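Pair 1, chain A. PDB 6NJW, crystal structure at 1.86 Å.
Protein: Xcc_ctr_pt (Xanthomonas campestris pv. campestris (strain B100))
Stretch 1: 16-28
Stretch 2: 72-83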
# COMPACT_ATOMS: atom_id res chain seq x y z
N GLU A 16 8.45 8.99 15.27
CA GLU A 16 9.19 7.82 14.81
C GLU A 16 9.92 8.12 13.51
O GLU A 16 11.00 7.57 13.28
CB GLU A 16 8.25 6.63 14.63
CG GLU A 16 7.37 6.34 15.84
CD GLU A 16 6.31 5.29 15.56
OE1 GLU A 16 6.11 4.94 14.37
OE2 GLU A 16 5.68 4.80 16.52
N ILE A 17 9.34 8.97 12.66
CA ILE A 17 9.99 9.35 11.41
C ILE A 17 11.39 9.89 11.69
O ILE A 17 12.37 9.49 11.05
CB ILE A 17 9.12 10.36 10.64
CG1 ILE A 17 7.85 9.68 10.12
CG2 ILE A 17 9.91 10.97 9.48
CD1 ILE A 17 7.25 10.34 8.88
N PHE A 18 11.50 10.78 12.67
CA PHE A 18 12.82 11.34 12.99
C PHE A 18 13.80 10.29 13.52
O PHE A 18 15.00 10.57 13.55
CB PHE A 18 12.68 12.49 14.00
CG PHE A 18 12.36 13.82 13.36
CD1 PHE A 18 11.06 14.12 12.94
CD2 PHE A 18 13.35 14.78 13.18
CE1 PHE A 18 10.76 15.35 12.35
CE2 PHE A 18 13.06 16.01 12.60
CZ PHE A 18 11.77 16.30 12.18
N PHE A 19 13.34 9.11 13.92
CA PHE A 19 14.22 8.05 14.40
C PHE A 19 14.42 6.93 13.38
O PHE A 19 15.08 5.93 13.70
CB PHE A 19 13.68 7.45 15.70
CG PHE A 19 13.88 8.33 16.92
CD1 PHE A 19 14.76 9.41 16.88
CD2 PHE A 19 13.19 8.07 18.09
CE1 PHE A 19 14.94 10.21 18.00
CE2 PHE A 19 13.37 8.87 19.21
CZ PHE A 19 14.25 9.94 19.17
N SER A 20 13.91 7.06 12.16
CA SER A 20 13.86 5.94 11.22
C SER A 20 15.00 5.97 10.21
O SER A 20 15.55 7.02 9.88
CB SER A 20 12.52 5.94 10.47
OG SER A 20 11.47 6.02 11.41
N ARG A 21 15.35 4.78 9.71
CA ARG A 21 16.27 4.69 8.59
C ARG A 21 15.55 4.79 7.25
O ARG A 21 16.18 5.17 6.25
CB ARG A 21 17.07 3.38 8.65
CG ARG A 21 17.96 3.23 9.89
CD ARG A 21 18.76 1.92 9.84
NE ARG A 21 19.52 1.66 11.07
CZ ARG A 21 20.78 2.03 11.24
NH1 ARG A 21 21.42 2.67 10.27
NH2 ARG A 21 21.41 1.76 12.38
N GLY A 22 14.26 4.48 7.21
CA GLY A 22 13.48 4.54 5.98
C GLY A 22 12.01 4.65 6.31
O GLY A 22 11.59 4.34 7.43
N VAL A 23 11.23 5.11 5.32
CA VAL A 23 9.80 5.33 5.52
C VAL A 23 9.02 4.79 4.33
O VAL A 23 9.37 5.07 3.19
CB VAL A 23 9.45 6.82 5.72
CG1 VAL A 23 7.95 6.94 5.98
CG2 VAL A 23 10.21 7.39 6.89
N ILE A 24 7.97 4.03 4.61
CA ILE A 24 7.02 3.58 3.60
C ILE A 24 5.75 4.41 3.75
O ILE A 24 5.05 4.31 4.76
CB ILE A 24 6.69 2.09 3.77
CG1 ILE A 24 7.93 1.22 3.52
CG2 ILE A 24 5.52 1.71 2.86
CD1 ILE A 24 7.79 -0.20 4.16
N LEU A 25 5.43 5.20 2.72
CA LEU A 25 4.27 6.09 2.76
C LEU A 25 3.09 5.41 2.07
O LEU A 25 3.22 4.96 0.92
CB LEU A 25 4.58 7.41 2.05
CG LEU A 25 5.69 8.25 2.68
CD1 LEU A 25 6.03 9.42 1.73
CD2 LEU A 25 5.21 8.74 4.04
N VAL A 26 1.96 5.33 2.78
CA VAL A 26 0.76 4.65 2.31
C VAL A 26 -0.44 5.57 2.52
O VAL A 26 -0.37 6.55 3.27
CB VAL A 26 0.55 3.30 3.03
CG1 VAL A 26 1.82 2.41 2.85
CG2 VAL A 26 0.26 3.52 4.49
N GLU A 27 -1.55 5.26 1.85
CA GLU A 27 -2.70 6.16 1.87
C GLU A 27 -3.51 6.05 3.16
O GLU A 27 -4.01 7.06 3.67
CB GLU A 27 -3.61 5.89 0.68
CG GLU A 27 -3.02 6.30 -0.67
CD GLU A 27 -4.00 6.05 -1.81
OE1 GLU A 27 -5.19 5.80 -1.51
OE2 GLU A 27 -3.60 6.09 -2.99
N GLY A 28 -3.70 4.85 3.69
CA GLY A 28 -4.61 4.70 4.81
C GLY A 28 -4.32 3.54 5.73
O GLY A 28 -3.24 2.93 5.69
N GLY A 72 14.80 18.32 2.79
CA GLY A 72 14.28 18.10 4.12
C GLY A 72 15.25 17.23 4.88
O GLY A 72 16.43 17.57 4.99
N LEU A 73 14.79 16.08 5.38
CA LEU A 73 15.64 15.18 6.14
C LEU A 73 16.47 14.22 5.29
O LEU A 73 17.40 13.60 5.81
CB LEU A 73 14.79 14.37 7.12
CG LEU A 73 14.06 15.17 8.18
CD1 LEU A 73 13.15 14.26 9.04
CD2 LEU A 73 15.07 15.91 9.03
N ASN A 74 16.14 14.05 4.00
CA ASN A 74 16.92 13.20 3.10
C ASN A 74 16.95 11.75 3.59
O ASN A 74 18.01 11.14 3.78
CB ASN A 74 18.33 13.76 2.91
CG ASN A 74 19.00 13.22 1.67
OD1 ASN A 74 18.42 13.27 0.58
ND2 ASN A 74 20.21 12.68 1.82
N ILE A 75 15.76 11.20 3.79
CA ILE A 75 15.55 9.85 4.30
C ILE A 75 15.01 8.99 3.16
O ILE A 75 14.07 9.42 2.48
CB ILE A 75 14.57 9.85 5.50
CG1 ILE A 75 15.19 10.52 6.73
CG2 ILE A 75 14.10 8.46 5.88
CD1 ILE A 75 14.22 10.64 7.87
N PRO A 76 15.57 7.81 2.91
CA PRO A 76 14.99 6.93 1.88
C PRO A 76 13.53 6.62 2.17
O PRO A 76 13.14 6.32 3.30
CB PRO A 76 15.86 5.66 1.97
CG PRO A 76 17.09 6.06 2.72
CD PRO A 76 16.72 7.20 3.61
N HIS A 77 12.69 6.69 1.13
CA HIS A 77 11.28 6.44 1.32
C HIS A 77 10.69 5.91 0.02
O HIS A 77 11.27 6.06 -1.05
CB HIS A 77 10.54 7.70 1.77
CG HIS A 77 10.63 8.81 0.77
ND1 HIS A 77 11.74 9.61 0.67
CD2 HIS A 77 9.79 9.20 -0.21
CE1 HIS A 77 11.57 10.47 -0.32
NE2 HIS A 77 10.40 10.24 -0.88
N VAL A 78 9.51 5.30 0.14
CA VAL A 78 8.77 4.80 -1.01
C VAL A 78 7.32 5.26 -0.87
O VAL A 78 6.90 5.69 0.20
CB VAL A 78 8.86 3.26 -1.12
CG1 VAL A 78 10.29 2.84 -1.42
CG2 VAL A 78 8.36 2.59 0.17
N ILE A 79 6.56 5.15 -1.95
CA ILE A 79 5.13 5.49 -1.93
C ILE A 79 4.34 4.33 -2.52
O ILE A 79 4.74 3.75 -3.53
CB ILE A 79 4.85 6.79 -2.73
CG1 ILE A 79 5.28 8.02 -1.93
CG2 ILE A 79 3.37 6.88 -3.13
CD1 ILE A 79 5.33 9.31 -2.78
N LEU A 80 3.19 4.04 -1.90
CA LEU A 80 2.20 3.10 -2.42
C LEU A 80 0.90 3.87 -2.58
O LEU A 80 0.37 4.39 -1.59
CB LEU A 80 2.00 1.92 -1.47
CG LEU A 80 3.25 1.04 -1.32
CD1 LEU A 80 3.17 0.12 -0.11
CD2 LEU A 80 3.34 0.24 -2.59
N THR A 81 0.38 3.93 -3.80
CA THR A 81 -0.84 4.70 -4.02
C THR A 81 -1.65 4.04 -5.12
O THR A 81 -1.15 3.20 -5.87
CB THR A 81 -0.52 6.16 -4.35
OG1 THR A 81 -1.71 6.97 -4.24
CG2 THR A 81 0.08 6.28 -5.73
N ASP A 82 -2.93 4.42 -5.20
CA ASP A 82 -3.90 3.80 -6.11
C ASP A 82 -4.09 4.63 -7.37
O ASP A 82 -4.16 5.87 -7.30
CB ASP A 82 -5.25 3.61 -5.41
CG ASP A 82 -5.20 2.55 -4.33
OD1 ASP A 82 -4.20 1.80 -4.29
OD2 ASP A 82 -6.15 2.46 -3.53
N ARG A 83 -4.21 3.96 -8.52
CA ARG A 83 -4.31 4.69 -9.78
C ARG A 83 -5.56 5.57 -9.83
O ARG A 83 -5.49 6.71 -10.30
CB ARG A 83 -4.32 3.73 -10.97
CG ARG A 83 -4.11 4.47 -12.30
CD ARG A 83 -4.23 3.54 -13.49
NE ARG A 83 -3.79 4.17 -14.74
CZ ARG A 83 -2.62 3.90 -15.33
NH1 ARG A 83 -1.79 3.03 -14.78
NH2 ARG A 83 -2.29 4.52 -16.46
O HOH W 1 -1.42 3.14 -0.06
O HOH W 2 -7.28 4.62 -2.62

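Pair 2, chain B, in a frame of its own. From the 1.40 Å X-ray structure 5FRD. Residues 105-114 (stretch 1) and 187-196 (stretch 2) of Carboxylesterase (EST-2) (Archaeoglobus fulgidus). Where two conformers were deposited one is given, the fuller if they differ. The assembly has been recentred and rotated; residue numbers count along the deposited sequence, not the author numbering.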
# COMPACT_ATOMS: atom_id res chain seq x y z
N ILE B 105 6.66 6.03 -15.23
CA ILE B 105 7.55 5.63 -14.13
C ILE B 105 7.19 4.28 -13.51
O ILE B 105 7.92 3.83 -12.66
CB ILE B 105 7.69 6.72 -13.02
CG1 ILE B 105 6.44 6.86 -12.18
CG2 ILE B 105 8.13 8.07 -13.62
CD1 ILE B 105 6.49 7.92 -11.10
N CYS B 106 6.10 3.67 -13.99
CA CYS B 106 5.62 2.37 -13.50
C CYS B 106 6.01 1.26 -14.43
O CYS B 106 5.54 1.20 -15.59
CB CYS B 106 4.13 2.38 -13.40
SG CYS B 106 3.53 3.59 -12.25
N LEU B 107 6.87 0.38 -13.97
CA LEU B 107 7.23 -0.79 -14.72
C LEU B 107 6.15 -1.87 -14.59
O LEU B 107 5.94 -2.69 -15.50
CB LEU B 107 8.53 -1.39 -14.22
CG LEU B 107 9.75 -0.44 -14.18
CD1 LEU B 107 10.91 -1.17 -13.56
CD2 LEU B 107 10.06 0.05 -15.59
N ALA B 108 5.46 -1.85 -13.45
CA ALA B 108 4.42 -2.84 -13.14
C ALA B 108 3.75 -2.37 -11.86
O ALA B 108 4.26 -1.49 -11.18
CB ALA B 108 5.01 -4.22 -12.92
N LEU B 109 2.58 -2.93 -11.54
CA LEU B 109 1.80 -2.58 -10.36
C LEU B 109 1.58 -3.83 -9.53
O LEU B 109 1.30 -4.89 -10.09
CB LEU B 109 0.45 -2.01 -10.76
CG LEU B 109 0.40 -0.58 -11.23
CD1 LEU B 109 -1.01 -0.23 -11.68
CD2 LEU B 109 0.76 0.38 -10.10
N VAL B 110 1.68 -3.71 -8.22
CA VAL B 110 1.35 -4.78 -7.29
C VAL B 110 0.33 -4.17 -6.36
O VAL B 110 0.62 -3.26 -5.59
CB VAL B 110 2.56 -5.33 -6.59
CG1 VAL B 110 2.13 -6.44 -5.63
CG2 VAL B 110 3.61 -5.81 -7.57
N LEU B 111 -0.91 -4.64 -6.45
CA LEU B 111 -2.04 -4.12 -5.72
C LEU B 111 -2.34 -5.12 -4.61
O LEU B 111 -2.74 -6.25 -4.88
CB LEU B 111 -3.24 -3.95 -6.63
CG LEU B 111 -3.01 -2.98 -7.79
CD1 LEU B 111 -4.21 -3.02 -8.71
CD2 LEU B 111 -2.74 -1.56 -7.29
N VAL B 112 -2.12 -4.71 -3.38
CA VAL B 112 -2.20 -5.58 -2.22
C VAL B 112 -3.30 -5.08 -1.29
O VAL B 112 -3.26 -3.94 -0.82
CB VAL B 112 -0.87 -5.58 -1.43
CG1 VAL B 112 -0.94 -6.62 -0.33
CG2 VAL B 112 0.34 -5.83 -2.34
N GLY B 113 -4.29 -5.93 -0.98
CA GLY B 113 -5.31 -5.54 -0.02
C GLY B 113 -5.87 -4.15 -0.31
O GLY B 113 -5.82 -3.23 0.54
N THR B 114 -6.37 -3.94 -1.52
CA THR B 114 -6.83 -2.65 -1.94
C THR B 114 -8.06 -2.78 -2.81
O THR B 114 -8.73 -3.80 -2.77
CB THR B 114 -5.64 -1.87 -2.56
OG1 THR B 114 -6.00 -0.49 -2.79
CG2 THR B 114 -5.17 -2.47 -3.84
N LYS B 187 -7.55 2.21 -18.27
CA LYS B 187 -6.85 1.04 -18.79
C LYS B 187 -5.55 0.94 -18.06
O LYS B 187 -4.84 1.94 -17.99
CB LYS B 187 -6.57 1.21 -20.28
CG LYS B 187 -7.83 1.31 -21.10
CD LYS B 187 -7.52 1.26 -22.59
CE LYS B 187 -8.66 1.84 -23.41
NZ LYS B 187 -9.99 1.28 -23.06
N ILE B 188 -5.25 -0.23 -17.50
CA ILE B 188 -3.95 -0.48 -16.92
C ILE B 188 -3.19 -1.32 -17.93
O ILE B 188 -3.55 -2.48 -18.21
CB ILE B 188 -4.04 -1.20 -15.58
CG1 ILE B 188 -4.95 -0.41 -14.62
CG2 ILE B 188 -2.65 -1.47 -15.02
CD1 ILE B 188 -4.37 0.88 -14.11
N GLY B 189 -2.14 -0.73 -18.49
CA GLY B 189 -1.37 -1.36 -19.56
C GLY B 189 -0.13 -2.13 -19.14
O GLY B 189 0.49 -2.83 -19.95
N VAL B 190 0.25 -2.02 -17.88
CA VAL B 190 1.46 -2.67 -17.38
C VAL B 190 1.12 -3.99 -16.70
O VAL B 190 -0.05 -4.18 -16.28
CB VAL B 190 2.27 -1.77 -16.41
CG1 VAL B 190 2.82 -0.56 -17.14
CG2 VAL B 190 1.49 -1.36 -15.18
N PRO B 191 2.10 -4.88 -16.56
CA PRO B 191 1.85 -6.10 -15.81
C PRO B 191 1.42 -5.77 -14.39
O PRO B 191 1.96 -4.84 -13.77
CB PRO B 191 3.19 -6.83 -15.83
CG PRO B 191 3.89 -6.26 -17.04
CD PRO B 191 3.47 -4.85 -17.10
N THR B 192 0.50 -6.54 -13.86
CA THR B 192 -0.09 -6.30 -12.56
C THR B 192 -0.15 -7.61 -11.79
O THR B 192 -0.51 -8.65 -12.33
CB THR B 192 -1.46 -5.63 -12.71
OG1 THR B 192 -1.32 -4.34 -13.36
CG2 THR B 192 -2.10 -5.33 -11.40
N LEU B 193 0.19 -7.54 -10.52
CA LEU B 193 0.04 -8.64 -9.57
C LEU B 193 -0.94 -8.18 -8.53
O LEU B 193 -0.81 -7.06 -8.00
CB LEU B 193 1.37 -9.02 -8.94
CG LEU B 193 1.34 -10.15 -7.91
CD1 LEU B 193 0.93 -11.45 -8.57
CD2 LEU B 193 2.69 -10.27 -7.27
N VAL B 194 -1.96 -8.99 -8.26
CA VAL B 194 -3.02 -8.62 -7.31
C VAL B 194 -2.95 -9.63 -6.18
O VAL B 194 -3.01 -10.85 -6.45
CB VAL B 194 -4.40 -8.63 -7.99
CG1 VAL B 194 -5.50 -8.24 -7.04
CG2 VAL B 194 -4.42 -7.73 -9.24
N ILE B 195 -2.73 -9.18 -4.95
CA ILE B 195 -2.50 -10.05 -3.83
C ILE B 195 -3.49 -9.73 -2.73
O ILE B 195 -3.65 -8.55 -2.37
CB ILE B 195 -1.07 -9.91 -3.24
CG1 ILE B 195 0.01 -10.21 -4.29
CG2 ILE B 195 -0.88 -10.81 -2.04
CD1 ILE B 195 1.45 -9.94 -3.83
N VAL B 196 -4.12 -10.76 -2.15
CA VAL B 196 -5.01 -10.55 -1.02
C VAL B 196 -4.87 -11.74 -0.09
O VAL B 196 -4.67 -12.86 -0.54
CB VAL B 196 -6.47 -10.33 -1.49
CG1 VAL B 196 -7.00 -11.54 -2.25
CG2 VAL B 196 -7.40 -9.97 -0.35

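Both pairs consist of two neighbouring parallel β-strands, and 14 central residues superpose with an RMSD of 0.5 Å over N, CA and C. The strand axes approach to 4.8 Å in pair 1 and 4.7 Å in pair 2, with angles of 14° and 9° between their N-to-C directions. The backbone ladder is the same. In pair 1 it begins with V23(A) N donating to P76(A) O (3.0 Å), and in pair 2 with L109(B) N donating to P191(B) O (3.0 Å). The matched prolines lack an amide hydrogen, but their carbonyls remain free to open the ladder. It then alternates between the strands, ending its shared part with L80(A) N to L25(A) O (3.0 Å) and I195(B) N to L111(B) O (2.9 Å).

Just before the strands, I75(A) matches V190(B), and both point their CA-to-CB bonds toward the other stretch. I75(A) CD1 lies 4.3 Å from S20(A) O and its CG2 4.2 Å from V23(A) CG2; the valine makes the equivalent contacts with its two methyls, V190(B) CG1 lying 3.6 Å from C106(B) O and V190(B) CG2 4.2 Å from L109(B) CG. G22(A) and A108(B) superpose within 0.4 Å at CA; the methyl of the alanine adds a contact, A108(B) CB to P191(B) CB at 4.3 Å.

On the face carrying V23(A), H77(A), L25(A) and I79(A), the bulk is distributed differently from pair 2. V23(A) is replaced by L109(B), whose CD1 extends to I188(B) CG2 (3.9 Å). Beside these residues, as their bridge partners on the same face, H77(A) matches the smaller T192(B). The histidine ring lies 4.2 Å from L25(A) CD1, measured to H77(A) CD2, whereas the threonine offers CG2 to L111(B) CD1 at 4.1 Å. Both polar side chains also bond back to their own stretch, H77(A) ND1 to I75(A) O (3.0 Å) and T192(B) OG1 to V190(B) O (3.2 Å). The leucines L25(A) and L111(B) share the m,t rotamer, and L25(A) CD1 additionally meets I79(A) CG1 at 4.0 Å.

The other face is aliphatic in both pairs. I24(A) and V78(A) touch through CG1 and CG2 at 3.6 Å; their counterparts exchange the larger and smaller residues, V110(B) CG2 lying 4.1 Å from L193(B) CB. L80(A) and I195(B), with side-chain centres only 0.4 Å apart after superposition, fill the next space: L80(A) CD1 is 4.1 Å from I24(A) CG2, and I195(B) CD1 is 4.0 Å from V110(B) CG1. V26(A) and V112(B) complete this layer.

The strand ends diverge at E27(A) and G113(B). In pair 2, G113(B) N donates directly to I195(B) O (3.0 Å), and its positive phi favours glycine. In pair 1 a water bridges E27(A) N (2.9 Å) and L80(A) O (2.7 Å), while E27(A) OE2 accepts from T81(A) OG1 (2.4 Å, very short) and D82(A) N (2.8 Å).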